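Local coordinates for thymidylate synthase A (Bacillus subtilis, PDB 1BKP), which catalyses the reductive methylation of dUMP to dTMP with 5,10-methylenetetrahydrofolate as methyl donor and reductant, working as a homodimer, at residues 10-15 against 40-45; 69-73 against 88-93; 110-116 against 124-128; 172-176 against 199-203; 225-230 against 272-276. All coordinates share one frame; numbering follows the deposited sequence.

Contact 1. Residues 10-15 against 40-45; sequences IIKDII and LSVISK
K45 NZ gives a salt-bridge hydrogen bond to D13 OD2 at 2.6 Å. It joins helix 3-17 to strand 39-49 of the mixed sheet in the thymidylate synthase fold. The ammonium meets the carboxylate from above its plane, 55° out of it. The other oxygen, D13 OD1, is bonded to N17 one turn further along the helix, which helps hold the carboxylate in place. D13 CG stands anti to the backbone N (chi1 -177°), and this sends the acid across to the strand. K45 bends at chi2 to meet it. The aliphatic part of the lysine also packs, with I10 CD1 lying 4.1 Å from K45 CB.

The helix axis runs at 118° to the axis of strand 40-42, 7.9 Å away at closest. I14 packs on the strand with both branches. Its CG2 lies 3.9 Å from L40 CB, and its CG1 faces V42. I10 and I14 also pack on C220 of the neighbouring strand 209-223. The strand turns a corner at I43. The S41 hydroxyl is hydrogen-bonded to K169 of the second subunit. V42 CG2 lies 3.6 Å from I14 CG1, and V42 CG1 approaches D13 OD2.

Contact 2. Residues 69-73 against 88-93; sequences KELLW and MGVHIW
W93 NE1 donates to E70 OE1 at 2.8 Å, with an N-H...O angle of 148°. This bond and one other are the hydrogen bonds between helix 64-75 and the loop 88-93. The acceptor lies close to the indole plane, at the ring edge. The carboxylate stands almost perpendicular to the ring, and its oxygen is met from above the carboxylate plane. E70 CG lies opposite its own backbone N (chi1 -178°), and the extended chain carries the acid to the indole. I92 CD1 approaches the same oxygen, E70 OE1, at 3.4 Å. The second bond runs from K69 NZ to M88 O at 2.9 Å, nearly along the C=O axis. That carbonyl lies just before G89, the C-prime residue of the Schellman motif that ends helix 82-86.

The aromatic contact is T-shaped. The edge of W73 points at one face of W93, with six-membered ring centroids 4.9 Å apart and planes at 71°. W73 CZ3 sits over the middle of the W93 indole, 3.6 Å from W93 CE2. Y107 makes another edge-to-face pair with W93.

Apolar packing follows the lysine chain. M88 CE presses on K69 CG at 3.5 Å, a tight carbon pair. V90 CG2 touches K69 CD at 3.8 Å.

With an alanine at W93, E70 OE1 would probably lose its N-H donor and a gap would open beside the W73 edge.

The W73 edge and the indole N-H together probably fix the buried E70 carboxylate beside N191, a predicted dUMP-binding residue.

Contact 3. Residues 110-116 against 124-128; sequences QLGKKNR and DQVDY
K114 NZ and D124 OD2 form a salt bridge at 2.7 Å. The ammonium sits on the anti side of the carboxylate, 22° out of its plane. It also donates to G112 O at 2.9 Å. K78 is a second charged partner of D124 OD2. The other oxygen, D124 OD1, caps helix 125-135. D127 N donates to D124 OD1 at 2.9 Å in a nearly straight bond (170°). The bond from V126 N to D124 OD1 is weak. D124 CG lies between the backbone N and carbonyl carbon (chi1 65°), which turns OD1 back over the helix start. Replacing D124 by alanine is likely to leave the D127 N-H uncapped, and K114 and K78 without their shared carboxylate.

Water 1 accepts from Q125 N and lies by the carbonyls of Q110 and K113. Water 2 joins Q110 OE1 to Q125 NE2. Q125 OE1 accepts from M145 N, and Q110 NE2 donates to E151.

Further out, the R116 guanidinium stacks on one face of Y128, a cation-pi pair with R116 CZ 4.0 Å from the ring centroid. D153 of the second subunit pairs with R116 NH2. L111 CB packs on V126 CG2.

N115 and R116 both face V123 in a classic beta bulge. D124 is an aspartate N-cap where the 116-118/121-123 hairpin enters helix 125-135.

Contact 4. Residues 172-176 against 199-203; sequences KLHLE and QRMIA
Q199 and L173 each have the most surface buried here, and L175 comes next. Q199 NE2 donates to L173 O at 2.9 Å, with an N-H...O angle of 147°. The carbonyl oxygen lies near the amide plane of Q199, while the donor is somewhat tilted from the carbonyl plane. A chi1 of -169° points the Q199 chain away from its own backbone N, and the chain stays extended beyond CG. The amide therefore spans the space from helix to strand. The same nitrogen also donates to E212 O on the adjacent strand, and Q199 OE1 accepts from N51. Both ends of this buried amide thus have partners.

L175 packs alongside the glutamine, the two side chains running in opposite directions. L175 CB lies 3.8 Å from Q199 CD, and L175 CD2 is 3.9 Å from Q199 CB.

L173 meets the helix through one methyl. Its CD2 sits 3.6 Å from A203 CA and 3.8 Å from I202 CG2. The small A203 side chain probably allows this close approach to the backbone.

The segment axes are 9.4 Å apart at closest, and their directions differ by 146°. Strand 172-183, helix 188-206 and strand 209-223 form a beta-alpha-beta unit, with the helix packed over the sheet. On the flanks, W166 of strand 161-169 touches L175 and I202, and L133 of helix 125-135 touches L173 and I202.

Contact 5. Residues 225-230 against 272-276; sequences RHIDNL and LLFEV
H226 NE2 donates to E275 O at 2.7 Å in a nearly straight bond (168°). The oxygen lies in the imidazole plane, and the N-H uses a lone pair in the carbonyl plane. This is the more direct of two side-chain bonds that tie the C-terminal segment 272-276 to the start of helix 227-235. In the second, N229 ND2 donates to L273 O at 2.8 Å. That acceptor lies in the amide plane of N229, but the donor sits well above the carbonyl plane, 58° out of it. The bond is also less straight.

The backbone carbonyls of L273 and E275 are thus each met by a side-chain N-H. R225 O and E275 OE1 are both acceptors, 3.0 Å apart, and are not bonded to each other. The R225 guanidinium makes a salt bridge with D33 and a cation-pi contact with W30.

F274 lies between the two donors. Its edge points at one face of H226 in a T-shaped pair, with planes at 86° and centroids 5.3 Å apart. Its CB also makes a CH-pi contact over the H226 ring. N229 ND2 lies over one face of F274, toward its rim, and N229 CB is 3.5 Å from F274 CE1. L272 CD2 packs on the amide at N229 OD1, 3.9 Å away.

H226 is near Y223 and D183, predicted to bind the dUMP shared between the subunits and, for D183, also the folate. NE2 carries the hydrogen of its bond, which probably sets the rotation of the ring; the bond alone does not tell whether the ring is charged.

How the contacts relate
Contacts 1 and 5 are neighbours, with centres about 16 Å apart. They touch through L40 CD1 and I227 CD1 at 3.9 Å, and through I11 CG2 and L230 CB at 4.0 Å. Contacts 2 and 4 also touch, as L72 CD2 packs 3.7 Å from M201 CE. Contacts 1 and 4 reach the same sheet. Contacts 3 and 5 are the most distant pair, about 39 Å between centres. W93 of contact 2 lies about 8 Å, side chain to side chain, from the catalytic C160. By the same measure Y128 of contact 3 is about 4 Å from R141, and S41 of contact 1 about 4 Å from H221, both predicted dUMP-binding residues. Contacts 1, 3 and 4 reach the second subunit.

Contact 1. Residues 10-15 against 40-45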
# COMPACT_ATOMS: atom_id res chain seq x y z
N ILE A 10 -17.89 2.05 -8.00
CA ILE A 10 -17.55 1.90 -6.58
C ILE A 10 -18.65 2.38 -5.69
O ILE A 10 -19.07 1.70 -4.70
CB ILE A 10 -16.25 2.61 -6.25
CG1 ILE A 10 -15.11 1.90 -7.07
CG2 ILE A 10 -15.95 2.59 -4.72
CD1 ILE A 10 -13.73 2.54 -6.97
N ILE A 11 -19.21 3.53 -6.04
CA ILE A 11 -20.28 4.09 -5.16
C ILE A 11 -21.49 3.12 -5.10
O ILE A 11 -22.06 2.91 -4.05
CB ILE A 11 -20.73 5.54 -5.71
CG1 ILE A 11 -19.56 6.56 -5.65
CG2 ILE A 11 -22.04 5.99 -4.96
CD1 ILE A 11 -19.09 6.85 -4.23
N LYS A 12 -21.89 2.57 -6.24
CA LYS A 12 -23.03 1.64 -6.29
C LYS A 12 -22.76 0.40 -5.44
O LYS A 12 -23.66 -0.14 -4.79
CB LYS A 12 -23.22 1.24 -7.77
CG LYS A 12 -24.48 0.48 -8.14
CD LYS A 12 -25.65 1.43 -8.33
CE LYS A 12 -26.93 0.67 -8.68
NZ LYS A 12 -28.19 1.47 -8.60
N ASP A 13 -21.49 -0.02 -5.43
CA ASP A 13 -21.11 -1.19 -4.66
C ASP A 13 -21.23 -0.92 -3.17
O ASP A 13 -21.62 -1.80 -2.35
CB ASP A 13 -19.67 -1.61 -5.00
CG ASP A 13 -19.26 -2.87 -4.26
OD1 ASP A 13 -20.04 -3.81 -4.35
OD2 ASP A 13 -18.23 -2.97 -3.59
N ILE A 14 -20.93 0.32 -2.80
CA ILE A 14 -21.00 0.70 -1.41
C ILE A 14 -22.45 0.85 -0.92
O ILE A 14 -22.85 0.30 0.17
CB ILE A 14 -20.19 2.06 -1.17
CG1 ILE A 14 -18.69 1.81 -1.37
CG2 ILE A 14 -20.42 2.63 0.27
CD1 ILE A 14 -17.85 3.17 -1.32
N ILE A 15 -23.26 1.51 -1.76
CA ILE A 15 -24.66 1.73 -1.44
C ILE A 15 -25.30 0.38 -1.36
O ILE A 15 -26.02 0.15 -0.45
CB ILE A 15 -25.41 2.53 -2.50
CG1 ILE A 15 -25.03 4.01 -2.42
CG2 ILE A 15 -26.91 2.32 -2.35
CD1 ILE A 15 -25.52 4.76 -3.65
N LEU A 40 -21.43 3.79 5.50
CA LEU A 40 -21.43 2.46 4.86
C LEU A 40 -19.98 2.33 4.26
O LEU A 40 -19.45 3.32 3.72
CB LEU A 40 -22.42 2.33 3.66
CG LEU A 40 -23.92 2.48 4.00
CD1 LEU A 40 -24.73 2.40 2.76
CD2 LEU A 40 -24.34 1.44 5.01
N SER A 41 -19.35 1.15 4.33
CA SER A 41 -18.03 1.04 3.77
C SER A 41 -17.79 -0.32 3.21
O SER A 41 -18.51 -1.30 3.54
CB SER A 41 -16.99 1.33 4.86
OG SER A 41 -17.19 0.41 5.92
N VAL A 42 -16.80 -0.37 2.33
CA VAL A 42 -16.29 -1.61 1.70
C VAL A 42 -14.75 -1.52 1.79
O VAL A 42 -14.17 -0.46 2.08
CB VAL A 42 -16.68 -1.82 0.25
CG1 VAL A 42 -18.20 -2.04 0.13
CG2 VAL A 42 -16.14 -0.64 -0.66
N ILE A 43 -14.10 -2.66 1.73
CA ILE A 43 -12.67 -2.75 1.89
C ILE A 43 -11.94 -3.06 0.60
O ILE A 43 -12.35 -3.98 -0.13
CB ILE A 43 -12.36 -3.92 2.90
CG1 ILE A 43 -12.82 -3.56 4.34
CG2 ILE A 43 -10.95 -4.20 3.04
CD1 ILE A 43 -12.73 -4.88 5.26
N SER A 44 -10.84 -2.34 0.39
CA SER A 44 -9.96 -2.53 -0.70
C SER A 44 -10.52 -2.41 -2.11
O SER A 44 -10.89 -3.41 -2.73
CB SER A 44 -9.15 -3.83 -0.49
OG SER A 44 -8.10 -3.94 -1.41
N LYS A 45 -10.49 -1.20 -2.65
CA LYS A 45 -10.99 -0.98 -4.05
C LYS A 45 -9.79 -0.37 -4.82
O LYS A 45 -8.92 0.29 -4.23
CB LYS A 45 -12.17 0.05 -4.07
CG LYS A 45 -13.43 -0.52 -3.35
CD LYS A 45 -14.07 -1.61 -4.27
CE LYS A 45 -15.35 -2.15 -3.77
NZ LYS A 45 -16.02 -2.84 -4.95

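Contact 2. Residues 69-73 against 88-93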
# COMPACT_ATOMS: atom_id res chain seq x y z
N LYS A 69 -3.02 23.42 -5.50
CA LYS A 69 -2.34 24.20 -4.44
C LYS A 69 -1.85 23.37 -3.26
O LYS A 69 -0.69 23.59 -2.79
CB LYS A 69 -3.18 25.41 -3.96
CG LYS A 69 -3.29 26.52 -5.00
CD LYS A 69 -4.39 27.48 -4.56
CE LYS A 69 -4.46 28.67 -5.48
NZ LYS A 69 -5.63 29.53 -5.12
N GLU A 70 -2.74 22.48 -2.75
CA GLU A 70 -2.40 21.59 -1.62
C GLU A 70 -1.30 20.66 -2.07
O GLU A 70 -0.36 20.44 -1.33
CB GLU A 70 -3.60 20.78 -1.20
CG GLU A 70 -3.37 19.91 -0.03
CD GLU A 70 -4.57 19.02 0.16
OE1 GLU A 70 -5.58 19.54 0.67
OE2 GLU A 70 -4.57 17.92 -0.39
N LEU A 71 -1.38 20.15 -3.30
CA LEU A 71 -0.25 19.29 -3.80
C LEU A 71 1.09 20.02 -3.73
O LEU A 71 2.07 19.49 -3.23
CB LEU A 71 -0.54 18.84 -5.23
CG LEU A 71 0.51 17.85 -5.78
CD1 LEU A 71 0.28 16.46 -5.16
CD2 LEU A 71 0.41 17.84 -7.29
N LEU A 72 1.16 21.29 -4.18
CA LEU A 72 2.44 22.03 -4.17
C LEU A 72 2.96 22.31 -2.76
O LEU A 72 4.15 22.22 -2.50
CB LEU A 72 2.31 23.36 -4.94
CG LEU A 72 1.93 23.18 -6.43
CD1 LEU A 72 1.54 24.60 -7.08
CD2 LEU A 72 3.17 22.58 -7.14
N TRP A 73 2.05 22.58 -1.84
CA TRP A 73 2.37 22.89 -0.46
C TRP A 73 3.06 21.60 0.12
O TRP A 73 4.03 21.67 0.88
CB TRP A 73 1.05 23.14 0.30
CG TRP A 73 1.16 23.34 1.77
CD1 TRP A 73 1.96 24.23 2.41
CD2 TRP A 73 0.44 22.64 2.80
NE1 TRP A 73 1.79 24.14 3.78
CE2 TRP A 73 0.84 23.19 4.04
CE3 TRP A 73 -0.50 21.62 2.80
CZ2 TRP A 73 0.33 22.75 5.25
CZ3 TRP A 73 -1.03 21.18 4.03
CH2 TRP A 73 -0.63 21.73 5.21
N MET A 88 -1.78 31.09 -0.29
CA MET A 88 -2.19 30.69 -1.61
C MET A 88 -3.66 30.74 -1.64
O MET A 88 -4.30 30.20 -2.58
CB MET A 88 -1.73 29.28 -1.91
CG MET A 88 -0.25 29.05 -1.72
SD MET A 88 0.15 27.27 -1.86
CE MET A 88 -0.16 27.12 -3.56
N GLY A 89 -4.21 31.37 -0.59
CA GLY A 89 -5.62 31.53 -0.39
C GLY A 89 -6.40 30.27 -0.02
O GLY A 89 -7.56 30.15 -0.37
N VAL A 90 -5.80 29.31 0.67
CA VAL A 90 -6.53 28.05 0.99
C VAL A 90 -6.67 27.95 2.50
O VAL A 90 -5.69 28.10 3.22
CB VAL A 90 -5.79 26.79 0.42
CG1 VAL A 90 -6.35 25.50 0.95
CG2 VAL A 90 -5.82 26.81 -1.05
N HIS A 91 -7.90 27.65 2.95
CA HIS A 91 -8.25 27.57 4.31
C HIS A 91 -8.81 26.25 4.75
O HIS A 91 -9.10 26.12 5.94
CB HIS A 91 -9.25 28.64 4.63
CG HIS A 91 -8.67 29.99 4.60
ND1 HIS A 91 -7.94 30.50 5.66
CD2 HIS A 91 -8.58 30.90 3.60
CE1 HIS A 91 -7.39 31.65 5.30
NE2 HIS A 91 -7.77 31.92 4.05
N ILE A 92 -8.85 25.24 3.86
CA ILE A 92 -9.41 23.95 4.27
C ILE A 92 -8.63 23.23 5.32
O ILE A 92 -9.10 22.18 5.76
CB ILE A 92 -9.60 22.96 3.08
CG1 ILE A 92 -8.22 22.59 2.50
CG2 ILE A 92 -10.41 23.61 1.99
CD1 ILE A 92 -8.28 21.56 1.38
N TRP A 93 -7.40 23.65 5.62
CA TRP A 93 -6.66 22.95 6.68
C TRP A 93 -6.64 23.71 8.02
O TRP A 93 -5.95 23.28 8.95
CB TRP A 93 -5.22 22.72 6.27
CG TRP A 93 -5.10 21.74 5.17
CD1 TRP A 93 -5.49 21.90 3.85
CD2 TRP A 93 -4.45 20.47 5.25
NE1 TRP A 93 -5.06 20.81 3.10
CE2 TRP A 93 -4.42 19.93 3.93
CE3 TRP A 93 -3.89 19.73 6.28
CZ2 TRP A 93 -3.83 18.69 3.64
CZ3 TRP A 93 -3.31 18.49 6.00
CH2 TRP A 93 -3.29 17.99 4.67

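Contact 3. Residues 110-116 against 124-128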
# COMPACT_ATOMS: atom_id res chain seq x y z
N GLN A 110 7.34 15.38 6.41
CA GLN A 110 7.99 14.11 6.16
C GLN A 110 8.75 14.15 4.83
O GLN A 110 9.79 13.51 4.69
CB GLN A 110 6.95 12.99 6.16
CG GLN A 110 6.44 12.67 7.64
CD GLN A 110 7.59 12.32 8.57
OE1 GLN A 110 8.54 11.64 8.15
NE2 GLN A 110 7.54 12.75 9.82
N LEU A 111 8.16 14.79 3.83
CA LEU A 111 8.78 14.88 2.48
C LEU A 111 10.04 15.78 2.41
O LEU A 111 10.84 15.71 1.42
CB LEU A 111 7.76 15.35 1.42
CG LEU A 111 6.70 14.24 1.13
CD1 LEU A 111 5.72 14.66 0.08
CD2 LEU A 111 7.30 12.86 0.74
N GLY A 112 10.22 16.59 3.48
CA GLY A 112 11.32 17.54 3.50
C GLY A 112 12.46 17.15 4.43
O GLY A 112 13.49 17.84 4.39
N LYS A 113 12.33 16.06 5.20
CA LYS A 113 13.34 15.65 6.14
C LYS A 113 14.56 15.15 5.36
O LYS A 113 14.43 14.27 4.53
CB LYS A 113 12.76 14.51 6.96
CG LYS A 113 13.34 14.27 8.28
CD LYS A 113 12.27 13.62 9.18
CE LYS A 113 12.86 13.37 10.48
NZ LYS A 113 12.05 12.40 11.21
N LYS A 114 15.74 15.66 5.63
CA LYS A 114 16.94 15.20 4.88
C LYS A 114 17.41 13.91 5.54
O LYS A 114 18.16 13.96 6.48
CB LYS A 114 18.06 16.27 4.91
CG LYS A 114 17.63 17.66 4.42
CD LYS A 114 17.11 17.58 3.02
CE LYS A 114 16.57 18.96 2.50
NZ LYS A 114 15.05 19.03 2.28
N ASN A 115 16.98 12.75 5.03
CA ASN A 115 17.29 11.52 5.68
C ASN A 115 17.93 10.46 4.80
O ASN A 115 18.17 9.36 5.27
CB ASN A 115 16.01 10.99 6.38
CG ASN A 115 14.76 10.95 5.45
OD1 ASN A 115 14.88 10.94 4.24
ND2 ASN A 115 13.57 10.86 6.03
N ARG A 116 18.18 10.76 3.52
CA ARG A 116 18.81 9.80 2.64
C ARG A 116 20.21 10.30 2.19
O ARG A 116 20.36 11.45 1.84
CB ARG A 116 17.98 9.57 1.39
CG ARG A 116 16.53 9.11 1.59
CD ARG A 116 16.42 7.75 2.27
NE ARG A 116 17.41 6.80 1.78
CZ ARG A 116 17.17 5.86 0.87
NH1 ARG A 116 15.98 5.75 0.28
NH2 ARG A 116 18.08 4.93 0.64
N ASP A 124 16.24 14.74 0.89
CA ASP A 124 14.91 14.29 1.36
C ASP A 124 14.29 13.25 0.37
O ASP A 124 14.88 12.90 -0.69
CB ASP A 124 13.99 15.54 1.62
CG ASP A 124 13.68 16.33 0.36
OD1 ASP A 124 13.47 15.74 -0.76
OD2 ASP A 124 13.70 17.58 0.46
N GLN A 125 13.08 12.80 0.67
CA GLN A 125 12.45 11.79 -0.17
C GLN A 125 12.15 12.22 -1.56
O GLN A 125 12.12 11.41 -2.46
CB GLN A 125 11.12 11.37 0.49
CG GLN A 125 11.30 10.52 1.79
CD GLN A 125 9.94 9.95 2.24
OE1 GLN A 125 9.28 9.22 1.43
NE2 GLN A 125 9.46 10.35 3.43
N VAL A 126 11.83 13.49 -1.76
CA VAL A 126 11.45 13.93 -3.08
C VAL A 126 12.73 14.04 -3.97
O VAL A 126 12.74 13.52 -5.09
CB VAL A 126 10.73 15.28 -3.01
CG1 VAL A 126 10.40 15.78 -4.42
CG2 VAL A 126 9.45 15.17 -2.14
N ASP A 127 13.79 14.70 -3.48
CA ASP A 127 15.02 14.76 -4.29
C ASP A 127 15.65 13.40 -4.49
O ASP A 127 16.17 13.11 -5.59
CB ASP A 127 16.02 15.70 -3.62
CG ASP A 127 15.59 17.16 -3.72
OD1 ASP A 127 14.89 17.54 -4.71
OD2 ASP A 127 15.88 17.88 -2.75
N TYR A 128 15.47 12.50 -3.52
CA TYR A 128 16.04 11.21 -3.68
C TYR A 128 15.24 10.49 -4.80
O TYR A 128 15.80 9.91 -5.76
CB TYR A 128 15.90 10.41 -2.37
CG TYR A 128 16.59 9.07 -2.50
CD1 TYR A 128 17.98 8.96 -2.35
CD2 TYR A 128 15.87 7.92 -2.83
CE1 TYR A 128 18.63 7.76 -2.49
CE2 TYR A 128 16.50 6.72 -2.98
CZ TYR A 128 17.86 6.65 -2.78
OH TYR A 128 18.39 5.39 -2.74
O HOH W 1 12.25 12.89 3.47
O HOH W 2 10.58 11.25 6.18

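Contact 4. Residues 172-176 against 199-203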
# COMPACT_ATOMS: atom_id res chain seq x y z
N LYS A 172 8.19 4.63 -20.03
CA LYS A 172 7.01 5.21 -19.39
C LYS A 172 7.09 5.14 -17.82
O LYS A 172 7.58 4.14 -17.22
CB LYS A 172 5.77 4.48 -19.87
CG LYS A 172 5.55 4.63 -21.38
CD LYS A 172 4.43 3.72 -21.81
CE LYS A 172 4.22 3.76 -23.28
NZ LYS A 172 3.39 2.54 -23.69
N LEU A 173 6.58 6.21 -17.20
CA LEU A 173 6.51 6.37 -15.77
C LEU A 173 5.08 6.05 -15.23
O LEU A 173 4.12 6.79 -15.50
CB LEU A 173 6.85 7.81 -15.42
CG LEU A 173 7.03 8.14 -13.92
CD1 LEU A 173 8.10 7.26 -13.24
CD2 LEU A 173 7.47 9.67 -13.74
N HIS A 174 4.94 4.91 -14.53
CA HIS A 174 3.66 4.47 -13.94
C HIS A 174 3.66 4.91 -12.47
O HIS A 174 4.75 4.91 -11.81
CB HIS A 174 3.56 2.93 -14.05
CG HIS A 174 3.79 2.42 -15.43
ND1 HIS A 174 2.78 1.97 -16.27
CD2 HIS A 174 4.96 2.20 -16.11
CE1 HIS A 174 3.31 1.50 -17.40
NE2 HIS A 174 4.63 1.62 -17.33
N LEU A 175 2.46 5.24 -11.94
CA LEU A 175 2.38 5.73 -10.58
C LEU A 175 1.31 4.91 -9.89
O LEU A 175 0.22 4.72 -10.47
CB LEU A 175 1.94 7.23 -10.51
CG LEU A 175 1.48 7.75 -9.12
CD1 LEU A 175 2.68 7.56 -8.12
CD2 LEU A 175 1.08 9.23 -9.18
N GLU A 176 1.63 4.39 -8.69
CA GLU A 176 0.61 3.68 -7.91
C GLU A 176 0.52 4.41 -6.56
O GLU A 176 1.52 4.61 -5.89
CB GLU A 176 1.03 2.20 -7.71
CG GLU A 176 -0.03 1.43 -6.96
CD GLU A 176 0.04 -0.09 -7.13
OE1 GLU A 176 1.13 -0.60 -7.47
OE2 GLU A 176 -0.98 -0.76 -6.91
N GLN A 199 1.82 12.99 -11.15
CA GLN A 199 2.42 12.09 -12.12
C GLN A 199 2.91 12.89 -13.33
O GLN A 199 4.05 12.62 -13.84
CB GLN A 199 1.43 11.06 -12.61
CG GLN A 199 2.11 9.96 -13.41
CD GLN A 199 1.13 8.90 -13.84
OE1 GLN A 199 -0.06 9.11 -13.71
NE2 GLN A 199 1.62 7.78 -14.41
N ARG A 200 2.00 13.70 -13.89
CA ARG A 200 2.32 14.54 -15.05
C ARG A 200 3.47 15.49 -14.77
O ARG A 200 4.36 15.66 -15.63
CB ARG A 200 1.07 15.30 -15.52
CG ARG A 200 -0.04 14.25 -16.02
CD ARG A 200 -1.38 14.91 -16.37
NE ARG A 200 -2.30 13.83 -16.70
CZ ARG A 200 -2.75 13.57 -17.91
NH1 ARG A 200 -2.46 14.38 -18.95
NH2 ARG A 200 -3.54 12.56 -18.07
N MET A 201 3.52 16.11 -13.58
CA MET A 201 4.65 17.02 -13.27
C MET A 201 6.00 16.31 -13.29
O MET A 201 6.98 16.80 -13.90
CB MET A 201 4.49 17.58 -11.87
CG MET A 201 3.33 18.68 -11.85
SD MET A 201 2.94 19.05 -10.10
CE MET A 201 4.33 20.02 -9.53
N ILE A 202 6.02 15.15 -12.63
CA ILE A 202 7.27 14.41 -12.42
C ILE A 202 7.72 13.77 -13.72
O ILE A 202 8.88 13.80 -14.04
CB ILE A 202 7.27 13.38 -11.14
CG1 ILE A 202 7.36 14.19 -9.81
CG2 ILE A 202 8.55 12.40 -11.28
CD1 ILE A 202 7.13 13.42 -8.56
N ALA A 203 6.80 13.26 -14.51
CA ALA A 203 7.18 12.67 -15.78
C ALA A 203 7.82 13.77 -16.70
O ALA A 203 8.83 13.50 -17.42
CB ALA A 203 5.93 12.10 -16.44

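Contact 5. Residues 225-230 against 272-276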
# COMPACT_ATOMS: atom_id res chain seq x y z
N ARG A 225 -25.99 10.32 5.04
CA ARG A 225 -26.73 11.48 4.45
C ARG A 225 -26.19 11.95 3.15
O ARG A 225 -26.72 12.91 2.56
CB ARG A 225 -26.77 12.66 5.41
CG ARG A 225 -27.57 12.36 6.65
CD ARG A 225 -27.55 13.58 7.61
NE ARG A 225 -28.34 13.32 8.80
CZ ARG A 225 -28.54 14.21 9.79
NH1 ARG A 225 -28.03 15.43 9.76
NH2 ARG A 225 -29.27 13.83 10.83
N HIS A 226 -25.05 11.38 2.71
CA HIS A 226 -24.55 11.82 1.40
C HIS A 226 -25.13 10.98 0.30
O HIS A 226 -24.99 11.32 -0.85
CB HIS A 226 -23.01 11.80 1.36
CG HIS A 226 -22.41 12.84 2.23
ND1 HIS A 226 -21.12 12.78 2.68
CD2 HIS A 226 -22.97 13.93 2.81
CE1 HIS A 226 -20.88 13.79 3.52
NE2 HIS A 226 -21.99 14.51 3.61
N ILE A 227 -25.79 9.87 0.68
CA ILE A 227 -26.32 8.92 -0.29
C ILE A 227 -27.29 9.50 -1.36
O ILE A 227 -27.15 9.20 -2.56
CB ILE A 227 -26.87 7.71 0.45
CG1 ILE A 227 -25.69 6.88 1.01
CG2 ILE A 227 -27.74 6.83 -0.54
CD1 ILE A 227 -26.16 5.91 1.96
N ASP A 228 -28.30 10.27 -0.92
CA ASP A 228 -29.20 10.83 -1.91
C ASP A 228 -28.52 11.61 -3.01
O ASP A 228 -28.87 11.43 -4.17
CB ASP A 228 -30.34 11.67 -1.32
CG ASP A 228 -31.20 12.34 -2.47
OD1 ASP A 228 -31.79 11.60 -3.32
OD2 ASP A 228 -31.21 13.61 -2.58
N ASN A 229 -27.57 12.49 -2.66
CA ASN A 229 -26.86 13.30 -3.67
C ASN A 229 -26.04 12.37 -4.57
O ASN A 229 -25.96 12.60 -5.77
CB ASN A 229 -25.85 14.26 -3.05
CG ASN A 229 -26.47 15.56 -2.57
OD1 ASN A 229 -27.62 15.87 -2.85
ND2 ASN A 229 -25.73 16.28 -1.74
N LEU A 230 -25.48 11.27 -4.02
CA LEU A 230 -24.62 10.42 -4.85
C LEU A 230 -25.49 9.70 -5.87
O LEU A 230 -25.06 9.41 -7.01
CB LEU A 230 -23.83 9.40 -3.96
CG LEU A 230 -22.76 9.99 -3.09
CD1 LEU A 230 -22.20 8.91 -2.10
CD2 LEU A 230 -21.69 10.55 -4.04
N LEU A 272 -23.90 20.40 -5.89
CA LEU A 272 -24.69 19.61 -4.93
C LEU A 272 -24.10 19.99 -3.58
O LEU A 272 -22.90 20.04 -3.47
CB LEU A 272 -24.39 18.11 -5.11
CG LEU A 272 -24.88 17.50 -6.42
CD1 LEU A 272 -24.12 16.20 -6.71
CD2 LEU A 272 -26.43 17.30 -6.31
N LEU A 273 -24.93 20.17 -2.55
CA LEU A 273 -24.43 20.56 -1.24
C LEU A 273 -24.43 19.29 -0.36
O LEU A 273 -25.42 18.62 -0.26
CB LEU A 273 -25.41 21.58 -0.57
CG LEU A 273 -25.30 23.09 -0.98
CD1 LEU A 273 -24.93 23.24 -2.33
CD2 LEU A 273 -26.59 23.87 -0.72
N PHE A 274 -23.30 18.95 0.21
CA PHE A 274 -23.20 17.79 1.09
C PHE A 274 -23.08 18.27 2.54
O PHE A 274 -22.24 19.09 2.89
CB PHE A 274 -21.91 17.04 0.72
CG PHE A 274 -21.95 16.41 -0.62
CD1 PHE A 274 -22.48 15.10 -0.77
CD2 PHE A 274 -21.48 17.08 -1.74
CE1 PHE A 274 -22.54 14.45 -1.97
CE2 PHE A 274 -21.54 16.41 -2.99
CZ PHE A 274 -22.06 15.10 -3.09
N GLU A 275 -23.95 17.74 3.37
CA GLU A 275 -23.99 18.00 4.81
C GLU A 275 -22.61 17.77 5.41
O GLU A 275 -21.94 16.80 5.08
CB GLU A 275 -24.97 16.99 5.44
CG GLU A 275 -26.44 16.82 4.80
CD GLU A 275 -26.60 16.41 3.27
OE1 GLU A 275 -25.76 15.72 2.61
OE2 GLU A 275 -27.65 16.79 2.72
N VAL A 276 -22.20 18.66 6.30
CA VAL A 276 -20.92 18.58 7.01
C VAL A 276 -20.95 17.60 8.21
O VAL A 276 -21.86 17.68 9.05
CB VAL A 276 -20.55 19.95 7.64
CG1 VAL A 276 -19.44 20.58 6.89
CG2 VAL A 276 -21.73 20.86 7.61